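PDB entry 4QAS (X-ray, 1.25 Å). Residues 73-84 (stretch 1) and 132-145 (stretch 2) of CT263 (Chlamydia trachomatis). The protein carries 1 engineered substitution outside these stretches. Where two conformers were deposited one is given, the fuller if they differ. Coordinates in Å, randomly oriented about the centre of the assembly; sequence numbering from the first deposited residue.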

# COMPACT_ATOMS: atom_id res chain seq x y z
N ILE A 73 5.26 14.02 -6.61
CA ILE A 73 5.73 13.65 -5.29
C ILE A 73 7.11 13.04 -5.44
O ILE A 73 7.26 12.01 -6.12
CB ILE A 73 4.78 12.67 -4.59
CG1 ILE A 73 3.39 13.30 -4.43
CG2 ILE A 73 5.36 12.28 -3.23
CD1 ILE A 73 2.37 12.38 -3.80
N ASN A 74 8.10 13.66 -4.81
CA ASN A 74 9.42 13.05 -4.68
C ASN A 74 9.44 12.32 -3.36
O ASN A 74 9.32 12.94 -2.31
CB ASN A 74 10.48 14.14 -4.71
CG ASN A 74 11.85 13.64 -4.35
OD1 ASN A 74 12.61 14.36 -3.67
ND2 ASN A 74 12.21 12.44 -4.81
N ALA A 75 9.57 11.01 -3.41
CA ALA A 75 9.69 10.21 -2.21
C ALA A 75 11.08 9.63 -2.17
O ALA A 75 11.59 9.15 -3.18
CB ALA A 75 8.66 9.10 -2.22
N GLY A 76 11.73 9.67 -1.00
CA GLY A 76 13.07 9.12 -0.95
C GLY A 76 13.61 9.01 0.46
O GLY A 76 12.94 9.34 1.45
N PHE A 77 14.82 8.47 0.53
CA PHE A 77 15.58 8.36 1.76
C PHE A 77 16.29 9.67 2.05
O PHE A 77 16.71 10.38 1.14
CB PHE A 77 16.66 7.27 1.63
CG PHE A 77 16.16 5.90 1.20
CD1 PHE A 77 14.84 5.51 1.34
CD2 PHE A 77 17.06 5.00 0.67
CE1 PHE A 77 14.43 4.24 0.93
CE2 PHE A 77 16.64 3.73 0.27
CZ PHE A 77 15.35 3.36 0.40
N ALA A 78 16.47 9.99 3.33
CA ALA A 78 17.26 11.14 3.71
C ALA A 78 18.04 10.83 4.98
O ALA A 78 17.49 10.29 5.93
CB ALA A 78 16.41 12.40 3.91
N GLY A 79 19.30 11.25 4.98
CA GLY A 79 20.09 11.19 6.20
C GLY A 79 19.57 12.16 7.24
O GLY A 79 19.05 13.23 6.92
N ALA A 80 19.75 11.81 8.51
CA ALA A 80 19.43 12.69 9.63
C ALA A 80 20.71 13.28 10.19
O ALA A 80 21.59 12.53 10.66
CB ALA A 80 18.70 11.91 10.71
N ALA A 81 20.82 14.60 10.16
CA ALA A 81 21.99 15.31 10.63
C ALA A 81 21.78 15.92 12.01
O ALA A 81 22.66 16.66 12.49
CB ALA A 81 22.37 16.39 9.61
N ASN A 82 20.65 15.66 12.65
CA ASN A 82 20.36 16.09 14.00
C ASN A 82 19.96 14.83 14.75
O ASN A 82 19.07 14.10 14.29
CB ASN A 82 19.22 17.11 14.02
CG ASN A 82 18.99 17.70 15.39
OD1 ASN A 82 18.97 16.98 16.39
ND2 ASN A 82 18.84 19.01 15.45
N PRO A 83 20.59 14.54 15.90
CA PRO A 83 20.22 13.32 16.65
C PRO A 83 18.79 13.29 17.15
O PRO A 83 18.32 12.21 17.52
CB PRO A 83 21.22 13.33 17.81
CG PRO A 83 21.53 14.79 18.03
CD PRO A 83 21.59 15.35 16.63
N ASN A 84 18.09 14.42 17.18
CA ASN A 84 16.70 14.39 17.63
C ASN A 84 15.72 13.89 16.57
O ASN A 84 14.52 13.85 16.83
CB ASN A 84 16.26 15.73 18.20
CG ASN A 84 16.12 16.81 17.15
OD1 ASN A 84 15.97 16.53 15.96
ND2 ASN A 84 16.14 18.06 17.60
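Stretch 2 (132-145) GFHEHLQLVDMEGF

Short antiparallel strand pairings are often held by main-chain hydrogen bonds, and this pair of segments from CT263 is a compact example. Stretch 1 is extended from Ile 73 to Ala 80 and then continues as loop; stretch 2 makes a type I turn from His 134 to Leu 137, runs as a brief strand from Leu 139 to Asp 141, and is helical by Gly 144. The strands pair in antiparallel register but cross obliquely, their N-to-C directions at 126° and their axes 4.3 Å apart at closest approach.

Contact begins at Asn 74, whose OD1 lies 3.7 Å from Gly 144 CA, in the helix-entering segment. There Asp 141 OD2 caps the chain by a weak bond from Gly 144 N, at 2.9 Å. Ala 75 and Gly 76 make no close contact with stretch 2. At Ala 78 the strands draw together: its CB packs 3.9 Å from Leu 139 CB. Gly 79 then forms the hydrogen-bonded pair with Val 140, its N donating to Val 140 O and its O accepting from Val 140 N, both at 2.8 Å. The same Gly 79 O receives a CA-H...O contact from Leu 139 CA at 3.2 Å. Ala 80 faces Leu 139 as the non-hydrogen-bonded pair, with CA atoms 4.8 Å apart.

Beyond the strand main-chain hydrogen bonding continues at Ala 81, whose N donates to Gln 138 O at 2.9 Å and whose O accepts from His 134 N at 3.0 Å. Its methyl group packs against Leu 137, CB to CB at 3.8 Å. Asn 82 ND2 reaches a water at 2.7 Å that also donates to Glu 135 O and Leu 137 O, bridging to the turn. Finally, Pro 83 CD rests 3.6 Å from Phe 133 CD2.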

# COMPACT_ATOMS: atom_id res chain seq x y z
N GLY A 132 29.16 14.09 10.18
CA GLY A 132 28.62 14.21 11.51
C GLY A 132 27.37 15.05 11.55
O GLY A 132 26.64 15.24 10.57
N PHE A 133 27.10 15.55 12.74
CA PHE A 133 25.85 16.20 13.07
C PHE A 133 26.05 17.70 13.01
O PHE A 133 27.13 18.21 13.34
CB PHE A 133 25.40 15.76 14.46
CG PHE A 133 25.10 14.29 14.55
CD1 PHE A 133 26.09 13.38 14.85
CD2 PHE A 133 23.83 13.82 14.31
CE1 PHE A 133 25.81 12.03 14.93
CE2 PHE A 133 23.55 12.46 14.40
CZ PHE A 133 24.54 11.58 14.71
N HIS A 134 25.03 18.42 12.54
CA HIS A 134 25.14 19.85 12.33
C HIS A 134 23.96 20.54 13.00
O HIS A 134 22.82 20.07 12.92
CB HIS A 134 25.17 20.20 10.85
CG HIS A 134 26.24 19.49 10.08
ND1 HIS A 134 27.56 19.90 10.08
CD2 HIS A 134 26.18 18.41 9.27
CE1 HIS A 134 28.26 19.09 9.31
NE2 HIS A 134 27.45 18.18 8.81
N GLU A 135 24.26 21.69 13.62
CA GLU A 135 23.25 22.40 14.39
C GLU A 135 22.09 22.86 13.51
O GLU A 135 20.95 22.93 13.98
CB GLU A 135 23.89 23.60 15.09
N HIS A 136 22.35 23.16 12.24
CA HIS A 136 21.39 23.84 11.38
C HIS A 136 20.81 22.95 10.28
O HIS A 136 20.09 23.45 9.42
CB HIS A 136 22.02 25.09 10.76
N LEU A 137 21.10 21.65 10.29
CA LEU A 137 20.55 20.74 9.30
C LEU A 137 19.59 19.77 9.97
O LEU A 137 19.73 19.45 11.16
CB LEU A 137 21.66 19.95 8.58
CG LEU A 137 22.72 20.77 7.84
CD1 LEU A 137 23.69 19.84 7.12
CD2 LEU A 137 22.08 21.75 6.85
N GLN A 138 18.60 19.33 9.20
CA GLN A 138 17.66 18.33 9.66
C GLN A 138 17.86 17.10 8.79
O GLN A 138 18.70 16.24 9.08
CB GLN A 138 16.21 18.87 9.66
CG GLN A 138 15.97 19.91 10.76
CD GLN A 138 14.57 20.54 10.78
OE1 GLN A 138 13.63 20.07 10.14
NE2 GLN A 138 14.44 21.62 11.53
N LEU A 139 17.07 16.96 7.74
CA LEU A 139 17.22 15.88 6.78
C LEU A 139 18.10 16.31 5.61
O LEU A 139 18.08 17.47 5.20
CB LEU A 139 15.85 15.44 6.27
CG LEU A 139 14.91 14.90 7.34
CD1 LEU A 139 13.54 14.62 6.71
CD2 LEU A 139 15.50 13.61 7.92
N VAL A 140 18.85 15.36 5.07
CA VAL A 140 19.81 15.64 4.01
C VAL A 140 19.67 14.57 2.94
O VAL A 140 19.75 13.37 3.24
CB VAL A 140 21.25 15.66 4.53
CG1 VAL A 140 22.20 15.98 3.37
CG2 VAL A 140 21.40 16.65 5.66
N ASP A 141 19.49 14.98 1.69
CA ASP A 141 19.38 14.04 0.59
C ASP A 141 20.29 14.55 -0.53
O ASP A 141 21.13 15.43 -0.35
CB ASP A 141 17.93 13.83 0.12
CG ASP A 141 17.40 15.00 -0.71
OD1 ASP A 141 17.99 16.11 -0.68
OD2 ASP A 141 16.37 14.81 -1.43
N MET A 142 20.08 14.03 -1.74
CA MET A 142 20.80 14.50 -2.91
C MET A 142 19.91 15.19 -3.94
O MET A 142 20.33 16.20 -4.51
CB MET A 142 21.53 13.33 -3.58
CG MET A 142 22.61 12.71 -2.69
SD MET A 142 23.41 11.24 -3.37
CE MET A 142 23.83 11.84 -5.01
N GLU A 143 18.72 14.66 -4.23
CA GLU A 143 17.97 15.07 -5.41
C GLU A 143 16.79 16.00 -5.15
O GLU A 143 16.22 16.51 -6.11
CB GLU A 143 17.44 13.82 -6.15
CG GLU A 143 18.52 12.89 -6.65
CD GLU A 143 19.42 13.52 -7.69
OE1 GLU A 143 19.05 14.57 -8.25
OE2 GLU A 143 20.52 12.97 -7.94
N GLY A 144 16.42 16.25 -3.90
CA GLY A 144 15.19 16.97 -3.64
C GLY A 144 15.14 18.36 -4.24
O GLY A 144 14.15 18.75 -4.86
N PHE A 145 16.20 19.16 -4.06
CA PHE A 145 16.13 20.51 -4.60
C PHE A 145 16.03 20.48 -6.12
O PHE A 145 15.23 21.20 -6.71
CB PHE A 145 17.31 21.38 -4.19
CG PHE A 145 17.15 22.78 -4.68
CD1 PHE A 145 17.57 23.13 -5.95
CD2 PHE A 145 16.50 23.74 -3.92
CE1 PHE A 145 17.37 24.37 -6.43
CE2 PHE A 145 16.32 25.01 -4.38
CZ PHE A 145 16.75 25.34 -5.65
O HOH W 1 18.80 20.73 13.42